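Local coordinates for protein RNA 2'-o-ribose methyltransferase (Thermus thermophilus, PDB 1IPA) that probably methylates the 2'-oxygen of ribose in RNA, using an active site built around a deep trefoil knot, at residues A[118-123]-A[209-214]; A[190-195]-A[224-229]. All blocks are in the same frame, centred on the assembly; numbering follows the deposited sequence.

Contact 1: residues A[118-123]-A[209-214]; sequences ILVAVG and PVAIAV
The strands 118-122 and 210-214 run side by side in the same direction, their axes 4.5 Å apart at closest and inclined by 24°. Five backbone hydrogen bonds join them in parallel register. Ile118 straddles Ala211, receiving a bond from Ile212 and giving one to Val210; Val120 does the same around Ala213, taking a bond from Val214 and giving one to Ile212, and Val122 closes the row on Val214. Most of these bonds lie nearly along the carbonyl axis. The exception is the shortest, 2.7 Å from Val120 N to Ile212 O, where the donor stands 37° above the carbonyl plane. Between the amide bonds, Ala213 CA approaches Val120 O to 3.1 Å in a CA-H...O contact. These are the two central strands of a six-stranded parallel sheet in the SpoU methylase domain, a Rossmann-like fold of the SPOUT class. Leu119 and Ala121 bond outward to strand 144-148, and Ala211 and Ala213 to Val191 of strand 190-193.

Leu119, Ala121, Ile212 and Val214 share one face of the sheet, and helix 246-261 packs on Leu119, Ile212 and Val214. Leu119 carries CG anti to its backbone N (chi1 173°), and its CD1 reaches across the strand gap to rest 3.4 Å from Ile212 O. Its neighbours beyond the pair are Ala250 and Leu254, whereas Ile212 and Val214 meet Leu253. The reverse face holds Ile118, Val120, Ala211 and Ala213. There the beta-branched Val120 sets its CB 4.1 Å from Ala213 CB, and its CG2, lying beside the backbone N, turns back to Ala211 CB at 4.2 Å. From helix 176-185, Trp182 touches Ile118 and Val179 touches Val120, while Leu188 meets both Ile118 and Ala211.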
ATOM      1  N   ILE A 118      10.356  -0.580  10.977  1.00 26.80           N
ATOM      2  CA  ILE A 118      10.424  -0.614   9.528  1.00 25.78           C
ATOM      3  C   ILE A 118      10.204  -1.988   8.910  1.00 27.13           C
ATOM      4  O   ILE A 118      10.771  -2.985   9.358  1.00 27.70           O
ATOM      5  CB  ILE A 118      11.796  -0.061   9.064  1.00 24.15           C
ATOM      6  CG1 ILE A 118      11.872   1.437   9.374  1.00 24.51           C
ATOM      7  CG2 ILE A 118      12.005  -0.314   7.587  1.00 23.13           C
ATOM      8  CD1 ILE A 118      13.273   1.994   9.372  1.00 24.56           C
ATOM      9  N   LEU A 119       9.377  -2.030   7.871  1.00 26.33           N
ATOM     10  CA  LEU A 119       9.113  -3.282   7.178  1.00 26.25           C
ATOM     11  C   LEU A 119       9.812  -3.258   5.833  1.00 26.63           C
ATOM     12  O   LEU A 119       9.605  -2.348   5.048  1.00 27.46           O
ATOM     13  CB  LEU A 119       7.610  -3.480   6.953  1.00 24.45           C
ATOM     14  CG  LEU A 119       7.230  -4.689   6.087  1.00 20.92           C
ATOM     15  CD1 LEU A 119       7.682  -5.953   6.787  1.00 20.94           C
ATOM     16  CD2 LEU A 119       5.724  -4.721   5.850  1.00 17.58           C
ATOM     17  N   VAL A 120      10.652  -4.248   5.576  1.00 27.22           N
ATOM     18  CA  VAL A 120      11.340  -4.325   4.297  1.00 28.48           C
ATOM     19  C   VAL A 120      10.717  -5.477   3.516  1.00 29.09           C
ATOM     20  O   VAL A 120      10.819  -6.636   3.917  1.00 28.25           O
ATOM     21  CB  VAL A 120      12.856  -4.584   4.480  1.00 29.37           C
ATOM     22  CG1 VAL A 120      13.546  -4.632   3.127  1.00 30.40           C
ATOM     23  CG2 VAL A 120      13.474  -3.487   5.331  1.00 28.63           C
ATOM     24  N   ALA A 121      10.052  -5.156   2.412  1.00 29.80           N
ATOM     25  CA  ALA A 121       9.425  -6.179   1.593  1.00 33.16           C
ATOM     26  C   ALA A 121      10.290  -6.458   0.372  1.00 35.24           C
ATOM     27  O   ALA A 121      10.631  -5.551  -0.386  1.00 37.40           O
ATOM     28  CB  ALA A 121       8.033  -5.733   1.175  1.00 34.47           C
ATOM     29  N   VAL A 122      10.641  -7.725   0.192  1.00 37.25           N
ATOM     30  CA  VAL A 122      11.490  -8.158  -0.915  1.00 39.80           C
ATOM     31  C   VAL A 122      10.728  -9.034  -1.909  1.00 42.17           C
ATOM     32  O   VAL A 122      10.026  -9.966  -1.512  1.00 42.57           O
ATOM     33  CB  VAL A 122      12.700  -8.972  -0.387  1.00 40.07           C
ATOM     34  CG1 VAL A 122      13.575  -9.421  -1.546  1.00 39.57           C
ATOM     35  CG2 VAL A 122      13.494  -8.138   0.621  1.00 37.50           C
ATOM     36  N   GLY A 123      10.884  -8.734  -3.197  1.00 43.73           N
ATOM     37  CA  GLY A 123      10.218  -9.509  -4.229  1.00 44.71           C
ATOM     38  C   GLY A 123       8.726  -9.252  -4.315  1.00 46.16           C
ATOM     39  O   GLY A 123       7.968 -10.081  -4.825  1.00 46.56           O
ATOM     40  N   PRO A 209      13.900   0.590  17.487  1.00 41.87           N
ATOM     41  CA  PRO A 209      14.642   0.894  16.253  1.00 38.69           C
ATOM     42  C   PRO A 209      14.984  -0.423  15.569  1.00 35.81           C
ATOM     43  O   PRO A 209      15.944  -1.070  15.966  1.00 37.22           O
ATOM     44  CB  PRO A 209      15.898   1.605  16.759  1.00 39.09           C
ATOM     45  CG  PRO A 209      15.550   2.015  18.166  1.00 41.24           C
ATOM     46  CD  PRO A 209      14.726   0.872  18.667  1.00 40.45           C
ATOM     47  N   VAL A 210      14.219  -0.824  14.552  1.00 32.44           N
ATOM     48  CA  VAL A 210      14.492  -2.104  13.894  1.00 29.86           C
ATOM     49  C   VAL A 210      13.829  -2.289  12.525  1.00 28.87           C
ATOM     50  O   VAL A 210      12.770  -1.733  12.260  1.00 31.14           O
ATOM     51  CB  VAL A 210      14.043  -3.260  14.820  1.00 28.42           C
ATOM     52  CG1 VAL A 210      12.532  -3.224  14.967  1.00 27.01           C
ATOM     53  CG2 VAL A 210      14.522  -4.601  14.285  1.00 27.12           C
ATOM     54  N   ALA A 211      14.458  -3.086  11.663  1.00 28.87           N
ATOM     55  CA  ALA A 211      13.938  -3.370  10.322  1.00 26.01           C
ATOM     56  C   ALA A 211      13.671  -4.866  10.176  1.00 26.11           C
ATOM     57  O   ALA A 211      14.496  -5.696  10.561  1.00 25.03           O
ATOM     58  CB  ALA A 211      14.930  -2.931   9.270  1.00 23.71           C
ATOM     59  N   ILE A 212      12.516  -5.204   9.615  1.00 24.61           N
ATOM     60  CA  ILE A 212      12.137  -6.596   9.423  1.00 23.95           C
ATOM     61  C   ILE A 212      11.894  -6.887   7.949  1.00 25.10           C
ATOM     62  O   ILE A 212      11.015  -6.286   7.319  1.00 24.99           O
ATOM     63  CB  ILE A 212      10.860  -6.935  10.198  1.00 23.05           C
ATOM     64  CG1 ILE A 212      11.027  -6.533  11.667  1.00 23.14           C
ATOM     65  CG2 ILE A 212      10.555  -8.422  10.060  1.00 21.77           C
ATOM     66  CD1 ILE A 212       9.777  -6.730  12.512  1.00 25.73           C
ATOM     67  N   ALA A 213      12.665  -7.822   7.411  1.00 22.97           N
ATOM     68  CA  ALA A 213      12.544  -8.188   6.017  1.00 23.44           C
ATOM     69  C   ALA A 213      11.707  -9.444   5.809  1.00 25.05           C
ATOM     70  O   ALA A 213      11.734 -10.362   6.620  1.00 26.32           O
ATOM     71  CB  ALA A 213      13.920  -8.385   5.420  1.00 20.77           C
ATOM     72  N   VAL A 214      10.962  -9.465   4.710  1.00 26.71           N
ATOM     73  CA  VAL A 214      10.139 -10.607   4.338  1.00 29.35           C
ATOM     74  C   VAL A 214      10.263 -10.769   2.818  1.00 32.28           C
ATOM     75  O   VAL A 214      10.285  -9.780   2.083  1.00 33.50           O
ATOM     76  CB  VAL A 214       8.660 -10.394   4.719  1.00 28.73           C
ATOM     77  CG1 VAL A 214       7.830 -11.560   4.226  1.00 34.04           C
ATOM     78  CG2 VAL A 214       8.523 -10.287   6.222  1.00 28.87           C
TER

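Contact 2: residues A[190-195]-A[224-229]; sequences LVATTP and AWLEAA
The indole of Trp225 meets strand 190-193 by an edge: Leu190 CD2 stands near the ring plane, 4.2 Å from CE3, and neither segment places a group over a face. Further round the ring lie Val179 and Leu180 of helix 176-185 and the valines Val120 and Val122, so the indole is buried between sheet and helix. Its NE1 is hydrogen-bonded to Glu176, whose carboxylate may polarise the N-H.

Helix 224-228 lies over one face of a parallel alpha/beta sheet, its axis 8.0 Å from that of the strand, and the N-to-C directions of the short segments differ by 137°. Leu190, Ala192 and Thr194 present their side chains to it in succession. Leu190 carries CG anti to its backbone N (chi1 170°), which lays CG and CD2 alongside Ala229, CG lying 4.1 Å from Ala229 CB. The small Ala192 fits between two helix-side groups, its CB 3.7 Å from both Leu226 CD2 and Ala229 CB. Farther along, Thr194 and Leu226 meet tip to tip: with OG1 in the crowded position between backbone N and carbonyl carbon, CG2 is turned to the helix and comes within 3.2 Å of Leu226 CD2, a tight methyl-methyl approach.

Ala229 CB also rests 3.5 Å from Leu190 O, on the way to strand 231-233, and the adjoining Gln230 bonds to the backbone of Leu190. No hydrogen bond crosses between the two segments, and their contact is apolar in the main; Trp225 NE1 and the carbonyl oxygen of Ala228 are satisfied elsewhere, by Glu176 and Lys184.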
ATOM      1  N   LEU A 190      18.698  -5.557  11.693  1.00 27.49           N
ATOM      2  CA  LEU A 190      17.834  -6.224  10.742  1.00 24.59           C
ATOM      3  C   LEU A 190      17.492  -7.650  11.159  1.00 23.99           C
ATOM      4  O   LEU A 190      18.371  -8.420  11.529  1.00 23.73           O
ATOM      5  CB  LEU A 190      18.509  -6.228   9.372  1.00 23.52           C
ATOM      6  CG  LEU A 190      17.902  -7.083   8.249  1.00 26.86           C
ATOM      7  CD1 LEU A 190      16.534  -6.552   7.834  1.00 23.94           C
ATOM      8  CD2 LEU A 190      18.861  -7.087   7.055  1.00 26.40           C
ATOM      9  N   VAL A 191      16.205  -7.981  11.100  1.00 23.30           N
ATOM     10  CA  VAL A 191      15.700  -9.316  11.430  1.00 22.43           C
ATOM     11  C   VAL A 191      15.134  -9.887  10.129  1.00 23.75           C
ATOM     12  O   VAL A 191      14.201  -9.327   9.548  1.00 23.61           O
ATOM     13  CB  VAL A 191      14.562  -9.242  12.488  1.00 23.39           C
ATOM     14  CG1 VAL A 191      13.947 -10.630  12.714  1.00 22.86           C
ATOM     15  CG2 VAL A 191      15.096  -8.675  13.792  1.00 20.66           C
ATOM     16  N   ALA A 192      15.707 -10.982   9.652  1.00 23.85           N
ATOM     17  CA  ALA A 192      15.235 -11.582   8.411  1.00 27.28           C
ATOM     18  C   ALA A 192      14.334 -12.784   8.679  1.00 28.11           C
ATOM     19  O   ALA A 192      14.617 -13.600   9.551  1.00 28.43           O
ATOM     20  CB  ALA A 192      16.419 -12.000   7.545  1.00 27.22           C
ATOM     21  N   THR A 193      13.248 -12.877   7.922  1.00 28.63           N
ATOM     22  CA  THR A 193      12.293 -13.966   8.057  1.00 30.38           C
ATOM     23  C   THR A 193      12.614 -15.068   7.043  1.00 31.71           C
ATOM     24  O   THR A 193      12.792 -14.802   5.855  1.00 31.32           O
ATOM     25  CB  THR A 193      10.842 -13.457   7.814  1.00 31.67           C
ATOM     26  OG1 THR A 193      10.569 -12.348   8.682  1.00 32.23           O
ATOM     27  CG2 THR A 193       9.826 -14.557   8.094  1.00 30.38           C
ATOM     28  N   THR A 194      12.710 -16.303   7.526  1.00 32.04           N
ATOM     29  CA  THR A 194      12.988 -17.457   6.677  1.00 33.72           C
ATOM     30  C   THR A 194      12.357 -18.692   7.298  1.00 32.64           C
ATOM     31  O   THR A 194      12.315 -18.828   8.524  1.00 32.20           O
ATOM     32  CB  THR A 194      14.507 -17.728   6.530  1.00 35.68           C
ATOM     33  OG1 THR A 194      15.123 -17.744   7.822  1.00 39.22           O
ATOM     34  CG2 THR A 194      15.157 -16.665   5.687  1.00 39.76           C
ATOM     35  N   PRO A 195      11.855 -19.615   6.463  1.00 31.15           N
ATOM     36  CA  PRO A 195      11.236 -20.834   6.988  1.00 30.56           C
ATOM     37  C   PRO A 195      12.252 -21.794   7.612  1.00 29.99           C
ATOM     38  O   PRO A 195      11.886 -22.664   8.393  1.00 30.77           O
ATOM     39  CB  PRO A 195      10.548 -21.422   5.760  1.00 29.91           C
ATOM     40  CG  PRO A 195      11.471 -21.004   4.642  1.00 30.91           C
ATOM     41  CD  PRO A 195      11.744 -19.561   4.995  1.00 31.09           C
ATOM     42  N   ALA A 224      22.082 -12.815   0.522  1.00 38.35           N
ATOM     43  CA  ALA A 224      22.456 -11.436   0.808  1.00 35.47           C
ATOM     44  C   ALA A 224      21.728 -10.901   2.038  1.00 35.37           C
ATOM     45  O   ALA A 224      22.344 -10.279   2.905  1.00 36.60           O
ATOM     46  CB  ALA A 224      22.160 -10.558  -0.396  1.00 32.90           C
ATOM     47  N   TRP A 225      20.422 -11.142   2.112  1.00 34.31           N
ATOM     48  CA  TRP A 225      19.625 -10.673   3.244  1.00 34.21           C
ATOM     49  C   TRP A 225      19.896 -11.437   4.530  1.00 33.68           C
ATOM     50  O   TRP A 225      19.872 -10.857   5.610  1.00 33.28           O
ATOM     51  CB  TRP A 225      18.127 -10.742   2.926  1.00 32.37           C
ATOM     52  CG  TRP A 225      17.727  -9.772   1.871  1.00 33.25           C
ATOM     53  CD1 TRP A 225      17.661 -10.001   0.529  1.00 32.41           C
ATOM     54  CD2 TRP A 225      17.438  -8.381   2.057  1.00 33.68           C
ATOM     55  NE1 TRP A 225      17.357  -8.839  -0.133  1.00 33.73           N
ATOM     56  CE2 TRP A 225      17.214  -7.829   0.779  1.00 31.45           C
ATOM     57  CE3 TRP A 225      17.352  -7.546   3.185  1.00 33.99           C
ATOM     58  CZ2 TRP A 225      16.907  -6.479   0.589  1.00 33.21           C
ATOM     59  CZ3 TRP A 225      17.047  -6.204   2.999  1.00 34.95           C
ATOM     60  CH2 TRP A 225      16.828  -5.683   1.705  1.00 35.59           C
ATOM     61  N   LEU A 226      20.164 -12.733   4.413  1.00 34.16           N
ATOM     62  CA  LEU A 226      20.427 -13.561   5.582  1.00 35.22           C
ATOM     63  C   LEU A 226      21.784 -13.299   6.233  1.00 35.83           C
ATOM     64  O   LEU A 226      21.933 -13.427   7.445  1.00 36.75           O
ATOM     65  CB  LEU A 226      20.292 -15.039   5.213  1.00 34.23           C
ATOM     66  CG  LEU A 226      18.898 -15.401   4.695  1.00 36.62           C
ATOM     67  CD1 LEU A 226      18.761 -16.906   4.548  1.00 36.45           C
ATOM     68  CD2 LEU A 226      17.854 -14.875   5.661  1.00 36.70           C
ATOM     69  N   GLU A 227      22.769 -12.928   5.427  1.00 36.86           N
ATOM     70  CA  GLU A 227      24.099 -12.642   5.937  1.00 38.78           C
ATOM     71  C   GLU A 227      24.132 -11.252   6.564  1.00 38.15           C
ATOM     72  O   GLU A 227      24.928 -10.985   7.462  1.00 36.89           O
ATOM     73  CB  GLU A 227      25.121 -12.734   4.801  1.00 43.65           C
ATOM     74  CG  GLU A 227      25.183 -14.119   4.165  1.00 50.51           C
ATOM     75  CD  GLU A 227      26.111 -14.191   2.962  1.00 55.40           C
ATOM     76  OE1 GLU A 227      25.854 -13.482   1.961  1.00 56.72           O
ATOM     77  OE2 GLU A 227      27.096 -14.961   3.016  1.00 59.12           O
ATOM     78  N   ALA A 228      23.249 -10.372   6.101  1.00 37.29           N
ATOM     79  CA  ALA A 228      23.205  -9.012   6.624  1.00 35.86           C
ATOM     80  C   ALA A 228      22.385  -8.868   7.901  1.00 35.98           C
ATOM     81  O   ALA A 228      22.542  -7.891   8.633  1.00 37.27           O
ATOM     82  CB  ALA A 228      22.671  -8.065   5.564  1.00 35.13           C
ATOM     83  N   ALA A 229      21.522  -9.835   8.179  1.00 34.99           N
ATOM     84  CA  ALA A 229      20.668  -9.766   9.365  1.00 35.35           C
ATOM     85  C   ALA A 229      21.374 -10.060  10.681  1.00 35.60           C
ATOM     86  O   ALA A 229      22.262 -10.901  10.743  1.00 35.17           O
ATOM     87  CB  ALA A 229      19.485 -10.716   9.204  1.00 34.14           C
TER

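How the contacts relate
Contacts 1 and 2 share one sheet, their centres about 9 Å apart, and their segments alternate along the chain: 118-123, 190-195, 209-214, 224-229. Strand 210-214 is thus paired on one edge within contact 1 and on the other with the strand of contact 2, where Val191 N probably bonds to Ala211 O at 2.9 Å and Val191 O to Ala213 N at 3.0 Å. Thr193 OG1 adds a bond to Ala213 O. The helix of contact 2 also reaches contact 1 directly, with Trp225 CH2 3.7 Å from Val120 CG1. Both belong to the methylase domain of this knotted enzyme; neither includes a bound cofactor or RNA.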